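Local coordinates for protein glycerol dehydratase (Clostridium butyricum, PDB 1R9D) that dehydrates glycerol without the help of vitamin B12, as a lyase that probably works through a glycyl radical, at residues Val563-Val567 / Phe568-Lys572; Lys482-Asp485 / Glu486-Ala490; Ala613-Gly616 / Ala617-Tyr620. All coordinates share one frame; numbering follows the deposited sequence.

The three contacts lie on three packed helices, each within one helix or at its end, and the side chains ordered there also touch an adjoining helix. Interaction 2 is the link: its centre is about 12 Å from that of interaction 1 and about 15 Å from that of interaction 3. Toward 563-572, Phe568 CE2 lies 3.5 Å from Ser483 N, while Lys564 CB rests 3.6 Å from Phe484 CD1. Toward 613-620 the touch is lighter, with Met488 CE 4.1 Å from Glu615 CG. Interactions 1 and 3 do not meet, their nearest atoms being about 10 Å apart. Interaction 3 is the most buried; its Tyr620 side chain lies about 12 Å from the bound glycerol.

Interaction 1: residues Val563-Val567 / Phe568-Lys572; sequences VKKIV and FDENK
Lys564 and Asp569, five positions apart, are joined by a salt bridge in which NZ of the lysine stands 2.7 Å from OD2 of the aspartate. The ammonium group meets that oxygen on its syn side, the side facing OD1. Lys564 runs out straight from its backbone and then bends at its last torsion (chi4 -66°), which turns NZ toward OD2. Asp569 CG lies beside its backbone N, anti to the carbonyl carbon (chi1 -67°), and from there the carboxylate reaches back to the lysine. The lysine's CG also touches the same oxygen, at 3.4 Å from Asp569 OD2, so the aliphatic chain skirts the acid before its tip closes on it.

The apolar side of the turn is built round the ring of Phe568. Val567 CG1 sits almost exactly above its centre, 4.1 Å from the Phe568 centroid, in a CH-pi contact with the next residue in sequence. Val563 lies alongside, pointing the same way, with its CG1 3.6 Å from Phe568 CE1. Farther round, Ile566 crosses Lys572, its CG2 3.8 Å from the lysine's CB; both side chains also lean on Leu595 of helix 590-597, while Val567 reaches Leu578 of helix 575-583.

The two pairs five residues apart, Lys564-Asp569 and Val563-Phe568, match the backbone bonding. Phe568, Asp569 and Glu570 each give their N-H to the carbonyl five residues back, the last with Glu570 N 2.8 Å from Lys565 O, and Val563 O accepts from Val567 N as well as Phe568 N. Asn571 then turns to positive phi, and Lys572 N reaches six residues back to Ile566 O at 2.9 Å. The i to i+5 bonds before it define a pi-type turn, placed here at the C-terminal end of helix 553-569.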
loop_
_atom_site.group_PDB
_atom_site.type_symbol
_atom_site.label_atom_id
_atom_site.label_comp_id
_atom_site.label_asym_id
_atom_site.label_seq_id
_atom_site.Cartn_x
_atom_site.Cartn_y
_atom_site.Cartn_z
ATOM N N VAL A 563 4.473 -49.754 6.472
ATOM C CA VAL A 563 5.906 -49.564 6.660
ATOM C C VAL A 563 6.329 -50.091 8.031
ATOM O O VAL A 563 7.303 -50.837 8.150
ATOM C CB VAL A 563 6.288 -48.061 6.539
ATOM C CG1 VAL A 563 7.714 -47.833 7.013
ATOM C CG2 VAL A 563 6.148 -47.611 5.098
ATOM N N LYS A 564 5.579 -49.715 9.062
ATOM C CA LYS A 564 5.874 -50.139 10.424
ATOM C C LYS A 564 5.818 -51.652 10.630
ATOM O O LYS A 564 6.704 -52.226 11.264
ATOM C CB LYS A 564 4.909 -49.471 11.408
ATOM C CG LYS A 564 5.109 -49.915 12.851
ATOM C CD LYS A 564 4.063 -49.311 13.777
ATOM C CE LYS A 564 4.168 -49.892 15.179
ATOM N NZ LYS A 564 3.822 -51.349 15.207
ATOM N N LYS A 565 4.779 -52.289 10.097
ATOM C CA LYS A 565 4.592 -53.733 10.248
ATOM C C LYS A 565 5.427 -54.615 9.329
ATOM O O LYS A 565 6.162 -55.490 9.791
ATOM C CB LYS A 565 3.122 -54.104 10.039
ATOM C CG LYS A 565 2.178 -53.618 11.121
ATOM C CD LYS A 565 0.755 -54.086 10.833
ATOM C CE LYS A 565 0.647 -55.610 10.806
ATOM N NZ LYS A 565 0.748 -56.216 12.167
ATOM N N ILE A 566 5.290 -54.396 8.027
ATOM C CA ILE A 566 5.997 -55.197 7.037
ATOM C C ILE A 566 7.506 -54.991 7.009
ATOM O O ILE A 566 8.259 -55.939 6.792
ATOM C CB ILE A 566 5.436 -54.935 5.619
ATOM C CG1 ILE A 566 3.920 -55.160 5.603
ATOM C CG2 ILE A 566 6.108 -55.857 4.611
ATOM C CD1 ILE A 566 3.494 -56.550 6.034
ATOM N N VAL A 567 7.956 -53.762 7.235
ATOM C CA VAL A 567 9.383 -53.473 7.199
ATOM C C VAL A 567 10.105 -53.507 8.543
ATOM O O VAL A 567 11.055 -54.269 8.718
ATOM C CB VAL A 567 9.654 -52.101 6.541
ATOM C CG1 VAL A 567 11.148 -51.824 6.510
ATOM C CG2 VAL A 567 9.091 -52.080 5.129
ATOM N N PHE A 568 9.663 -52.694 9.497
ATOM C CA PHE A 568 10.343 -52.644 10.785
ATOM C C PHE A 568 9.963 -53.667 11.849
ATOM O O PHE A 568 10.817 -54.077 12.629
ATOM C CB PHE A 568 10.244 -51.232 11.373
ATOM C CG PHE A 568 10.890 -50.180 10.517
ATOM C CD1 PHE A 568 10.120 -49.352 9.709
ATOM C CD2 PHE A 568 12.275 -50.045 10.490
ATOM C CE1 PHE A 568 10.721 -48.402 8.881
ATOM C CE2 PHE A 568 12.885 -49.101 9.668
ATOM C CZ PHE A 568 12.106 -48.278 8.860
ATOM N N ASP A 569 8.704 -54.087 11.900
ATOM C CA ASP A 569 8.306 -55.055 12.917
ATOM C C ASP A 569 8.550 -56.505 12.513
ATOM O O ASP A 569 9.162 -57.266 13.261
ATOM C CB ASP A 569 6.826 -54.900 13.288
ATOM C CG ASP A 569 6.524 -53.587 13.988
ATOM O OD1 ASP A 569 7.416 -53.055 14.684
ATOM O OD2 ASP A 569 5.379 -53.101 13.855
ATOM N N GLU A 570 8.075 -56.883 11.331
ATOM C CA GLU A 570 8.209 -58.257 10.861
ATOM C C GLU A 570 9.418 -58.509 9.969
ATOM O O GLU A 570 9.770 -59.659 9.707
ATOM C CB GLU A 570 6.935 -58.672 10.125
ATOM C CG GLU A 570 5.663 -58.319 10.879
ATOM C CD GLU A 570 4.405 -58.772 10.165
ATOM O OE1 GLU A 570 4.345 -58.656 8.920
ATOM O OE2 GLU A 570 3.468 -59.231 10.852
ATOM N N ASN A 571 10.046 -57.438 9.497
ATOM C CA ASN A 571 11.221 -57.556 8.640
ATOM C C ASN A 571 10.987 -58.450 7.423
ATOM O O ASN A 571 11.880 -59.201 7.023
ATOM C CB ASN A 571 12.405 -58.107 9.441
ATOM C CG ASN A 571 12.761 -57.236 10.628
ATOM O OD1 ASN A 571 13.051 -56.048 10.477
ATOM N ND2 ASN A 571 12.744 -57.824 11.819
ATOM N N LYS A 572 9.795 -58.375 6.836
ATOM C CA LYS A 572 9.486 -59.185 5.660
ATOM C C LYS A 572 10.323 -58.739 4.467
ATOM O O LYS A 572 10.720 -59.554 3.638
ATOM C CB LYS A 572 7.998 -59.087 5.311
ATOM C CG LYS A 572 7.081 -59.811 6.284
ATOM C CD LYS A 572 7.423 -61.291 6.352
ATOM C CE LYS A 572 6.468 -62.048 7.258
ATOM N NZ LYS A 572 5.098 -62.071 6.690
#

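Interaction 2: residues Lys482-Asp485 / Glu486-Ala490; sequences KSFD and EFMKA
Ser483 and Glu486 bond to each other in both directions, side chain to backbone each time. Ser483 OG accepts from Glu486 N at 3.3 Å, and Glu486 OE1 accepts from Ser483 N at 3.1 Å, approached on the anti side and well out of the carboxylate plane. The same oxygen has a second hydrogen bond, from Lys482 N nearly in line with its C-O bond; at 2.5 Å from Lys482 N to Glu486 OE1 the separation is unusually short, and its exact length is doubtful. OE2 has a weak bond to Gln476. The serine hydroxyl lies between its own backbone N and carbonyl carbon (chi1 71°), the position from which it can turn back to the amide of the first helical turn. Weak bonds from the amides of Glu486 and Phe487 to Ser483 O add to the start of the helix, and regular ones follow, beginning with Met488 N to Phe484 O.

The apolar contacts gather round the Phe484 ring. Met488 CG lies over one face, 3.6 Å from Phe484 CE2, and the bend at chi2 (-55°) brings the sulfur obliquely beside the ring, with SD 3.7 Å from Phe484 CZ, a Met-aromatic contact. Phe487 comes from another direction: the two ring planes are nearly parallel, at 14°, but slid so far apart that they barely overlap, and the meeting is of Phe484 CE1 with Phe487 CD2 at 3.8 Å. Leu560 of helix 553-569 packs on both Phe487 and Met488, and Leu612 of helix 607-624 on Phe484. Reciprocal Ser483-Glu486 bonding of this kind is a capping box, with Ser483 as N-cap of helix 484-516.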
loop_
_atom_site.group_PDB
_atom_site.type_symbol
_atom_site.label_atom_id
_atom_site.label_comp_id
_atom_site.label_asym_id
_atom_site.label_seq_id
_atom_site.Cartn_x
_atom_site.Cartn_y
_atom_site.Cartn_z
ATOM N N LYS A 482 16.684 -48.015 10.860
ATOM C CA LYS A 482 16.546 -49.257 11.610
ATOM C C LYS A 482 15.287 -49.285 12.469
ATOM O O LYS A 482 14.951 -50.318 13.045
ATOM C CB LYS A 482 17.775 -49.467 12.494
ATOM C CG LYS A 482 19.081 -49.548 11.718
ATOM C CD LYS A 482 20.274 -49.683 12.657
ATOM C CE LYS A 482 21.589 -49.678 11.887
ATOM N NZ LYS A 482 22.766 -49.691 12.807
ATOM N N SER A 483 14.588 -48.154 12.551
ATOM C CA SER A 483 13.370 -48.081 13.354
ATOM C C SER A 483 12.291 -47.227 12.699
ATOM O O SER A 483 12.583 -46.330 11.908
ATOM C CB SER A 483 13.679 -47.499 14.732
ATOM O OG SER A 483 13.978 -46.116 14.627
ATOM N N PHE A 484 11.043 -47.507 13.052
ATOM C CA PHE A 484 9.915 -46.763 12.513
ATOM C C PHE A 484 9.953 -45.335 13.056
ATOM O O PHE A 484 9.445 -44.406 12.427
ATOM C CB PHE A 484 8.605 -47.447 12.906
ATOM C CG PHE A 484 7.386 -46.797 12.323
ATOM C CD1 PHE A 484 7.215 -46.721 10.947
ATOM C CD2 PHE A 484 6.409 -46.259 13.152
ATOM C CE1 PHE A 484 6.084 -46.117 10.399
ATOM C CE2 PHE A 484 5.272 -45.652 12.616
ATOM C CZ PHE A 484 5.113 -45.582 11.234
ATOM N N ASP A 485 10.569 -45.164 14.222
ATOM C CA ASP A 485 10.684 -43.847 14.840
ATOM C C ASP A 485 11.504 -42.919 13.952
ATOM O O ASP A 485 11.211 -41.725 13.848
ATOM C CB ASP A 485 11.351 -43.959 16.211
ATOM C CG ASP A 485 10.631 -44.921 17.131
ATOM O OD1 ASP A 485 10.585 -46.135 16.818
ATOM O OD2 ASP A 485 10.106 -44.465 18.169
ATOM N N GLU A 486 12.536 -43.470 13.317
ATOM C CA GLU A 486 13.389 -42.686 12.427
ATOM C C GLU A 486 12.591 -42.295 11.192
ATOM O O GLU A 486 12.816 -41.239 10.598
ATOM C CB GLU A 486 14.609 -43.497 11.988
ATOM C CG GLU A 486 15.576 -43.865 13.101
ATOM C CD GLU A 486 16.752 -44.676 12.582
ATOM O OE1 GLU A 486 16.511 -45.735 11.961
ATOM O OE2 GLU A 486 17.913 -44.260 12.789
ATOM N N PHE A 487 11.664 -43.164 10.805
ATOM C CA PHE A 487 10.823 -42.914 9.644
ATOM C C PHE A 487 9.877 -41.749 9.925
ATOM O O PHE A 487 9.760 -40.827 9.123
ATOM C CB PHE A 487 10.006 -44.157 9.300
ATOM C CG PHE A 487 9.234 -44.029 8.022
ATOM C CD1 PHE A 487 9.863 -44.209 6.795
ATOM C CD2 PHE A 487 7.887 -43.688 8.041
ATOM C CE1 PHE A 487 9.163 -44.049 5.601
ATOM C CE2 PHE A 487 7.176 -43.524 6.851
ATOM C CZ PHE A 487 7.817 -43.705 5.628
ATOM N N MET A 488 9.204 -41.799 11.069
ATOM C CA MET A 488 8.274 -40.743 11.444
ATOM C C MET A 488 8.974 -39.397 11.608
ATOM O O MET A 488 8.365 -38.350 11.388
ATOM C CB MET A 488 7.539 -41.105 12.738
ATOM C CG MET A 488 6.510 -42.219 12.578
ATOM S SD MET A 488 5.281 -41.876 11.286
ATOM C CE MET A 488 4.283 -40.594 12.086
ATOM N N LYS A 489 10.246 -39.422 11.995
ATOM C CA LYS A 489 11.000 -38.183 12.163
ATOM C C LYS A 489 11.284 -37.556 10.807
ATOM O O LYS A 489 11.226 -36.333 10.653
ATOM C CB LYS A 489 12.316 -38.442 12.900
ATOM C CG LYS A 489 12.120 -38.823 14.347
ATOM C CD LYS A 489 13.437 -38.925 15.096
ATOM C CE LYS A 489 13.197 -39.267 16.561
ATOM N NZ LYS A 489 14.477 -39.435 17.308
ATOM N N ALA A 490 11.590 -38.398 9.824
ATOM C CA ALA A 490 11.867 -37.925 8.475
ATOM C C ALA A 490 10.567 -37.408 7.853
ATOM O O ALA A 490 10.562 -36.404 7.144
ATOM C CB ALA A 490 12.440 -39.056 7.631
#

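Interaction 3: residues Ala613-Gly616 / Ala617-Tyr620; sequences AREG and ALVY
Leu618 settles over the turn before it, its side chain side by side with that of Arg614 and pointing the same way. Its CD1 is 3.9 Å from Arg614 CG and equally close to NE, so the methyl lies along the extended arginine chain and reaches the guanidinium obliquely. Beneath it, Leu618 N bonds to Arg614 O at 2.9 Å, and Leu618 CG rests 3.4 Å from that same carbonyl oxygen. The polar end of Arg614 is engaged beyond this turn, where NH1 bonds to Lys689 O.

Ala617 makes a smaller but equally local fit. Its N bonds to Ala613 O at 3.0 Å, and its CB stands 3.5 Å from the same oxygen.

Glu615 approaches both Leu618 and Val619, its side chain crossing that of Leu618 at about a right angle. A bend at chi2 (53°) turns its carboxylate along the helix, where OE1 lies 4.0 Å from Leu618 CD1 and OE2 3.8 Å from Val619 CG2; its charge is answered by a salt bridge from OE2 to Arg622.

These are regular alpha-helical spacings within helix 607-624. One flank packs on helix 484-516, where Val619 meets Tyr491 and Met495 and Gly616 O accepts from the Tyr491 hydroxyl, while the ring of Tyr620 meets that of Phe451 in strand 449-452.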
loop_
_atom_site.group_PDB
_atom_site.type_symbol
_atom_site.label_atom_id
_atom_site.label_comp_id
_atom_site.label_asym_id
_atom_site.label_seq_id
_atom_site.Cartn_x
_atom_site.Cartn_y
_atom_site.Cartn_z
ATOM N N ALA A 613 -3.371 -43.378 11.205
ATOM C CA ALA A 613 -4.040 -42.446 10.306
ATOM C C ALA A 613 -4.172 -41.164 11.132
ATOM O O ALA A 613 -3.931 -40.058 10.640
ATOM C CB ALA A 613 -5.424 -42.971 9.915
ATOM N N ARG A 614 -4.536 -41.328 12.400
ATOM C CA ARG A 614 -4.693 -40.190 13.308
ATOM C C ARG A 614 -3.384 -39.421 13.463
ATOM O O ARG A 614 -3.337 -38.202 13.273
ATOM C CB ARG A 614 -5.160 -40.667 14.689
ATOM C CG ARG A 614 -5.213 -39.564 15.741
ATOM C CD ARG A 614 -5.475 -40.138 17.129
ATOM N NE ARG A 614 -5.322 -39.132 18.179
ATOM C CZ ARG A 614 -6.285 -38.315 18.592
ATOM N NH1 ARG A 614 -7.496 -38.375 18.048
ATOM N NH2 ARG A 614 -6.037 -37.437 19.557
ATOM N N GLU A 615 -2.319 -40.132 13.815
ATOM C CA GLU A 615 -1.025 -39.487 14.001
ATOM C C GLU A 615 -0.478 -38.905 12.696
ATOM O O GLU A 615 0.127 -37.832 12.695
ATOM C CB GLU A 615 -0.026 -40.478 14.602
ATOM C CG GLU A 615 1.351 -39.889 14.901
ATOM C CD GLU A 615 1.292 -38.633 15.766
ATOM O OE1 GLU A 615 0.370 -38.515 16.606
ATOM O OE2 GLU A 615 2.184 -37.770 15.615
ATOM N N GLY A 616 -0.686 -39.614 11.590
ATOM C CA GLY A 616 -0.210 -39.119 10.309
ATOM C C GLY A 616 -0.839 -37.781 9.956
ATOM O O GLY A 616 -0.158 -36.866 9.478
ATOM N N ALA A 617 -2.143 -37.664 10.201
ATOM C CA ALA A 617 -2.872 -36.432 9.918
ATOM C C ALA A 617 -2.487 -35.339 10.908
ATOM O O ALA A 617 -2.422 -34.165 10.550
ATOM C CB ALA A 617 -4.370 -36.683 9.979
ATOM N N LEU A 618 -2.235 -35.731 12.155
ATOM C CA LEU A 618 -1.853 -34.776 13.188
ATOM C C LEU A 618 -0.526 -34.100 12.903
ATOM O O LEU A 618 -0.321 -32.953 13.297
ATOM C CB LEU A 618 -1.801 -35.460 14.560
ATOM C CG LEU A 618 -3.146 -35.525 15.290
ATOM C CD1 LEU A 618 -3.052 -36.469 16.499
ATOM C CD2 LEU A 618 -3.542 -34.117 15.733
ATOM N N VAL A 619 0.388 -34.800 12.236
ATOM C CA VAL A 619 1.679 -34.205 11.911
ATOM C C VAL A 619 1.425 -33.004 10.995
ATOM O O VAL A 619 2.023 -31.941 11.163
ATOM C CB VAL A 619 2.599 -35.218 11.205
ATOM C CG1 VAL A 619 3.865 -34.531 10.708
ATOM C CG2 VAL A 619 2.958 -36.342 12.186
ATOM N N TYR A 620 0.532 -33.184 10.026
ATOM C CA TYR A 620 0.174 -32.100 9.113
ATOM C C TYR A 620 -0.513 -30.975 9.897
ATOM O O TYR A 620 -0.142 -29.805 9.794
ATOM C CB TYR A 620 -0.788 -32.619 8.042
ATOM C CG TYR A 620 -1.426 -31.520 7.221
ATOM C CD1 TYR A 620 -0.688 -30.820 6.264
ATOM C CD2 TYR A 620 -2.753 -31.158 7.426
ATOM C CE1 TYR A 620 -1.258 -29.785 5.530
ATOM C CE2 TYR A 620 -3.340 -30.115 6.693
ATOM C CZ TYR A 620 -2.582 -29.437 5.748
ATOM O OH TYR A 620 -3.146 -28.417 5.009
#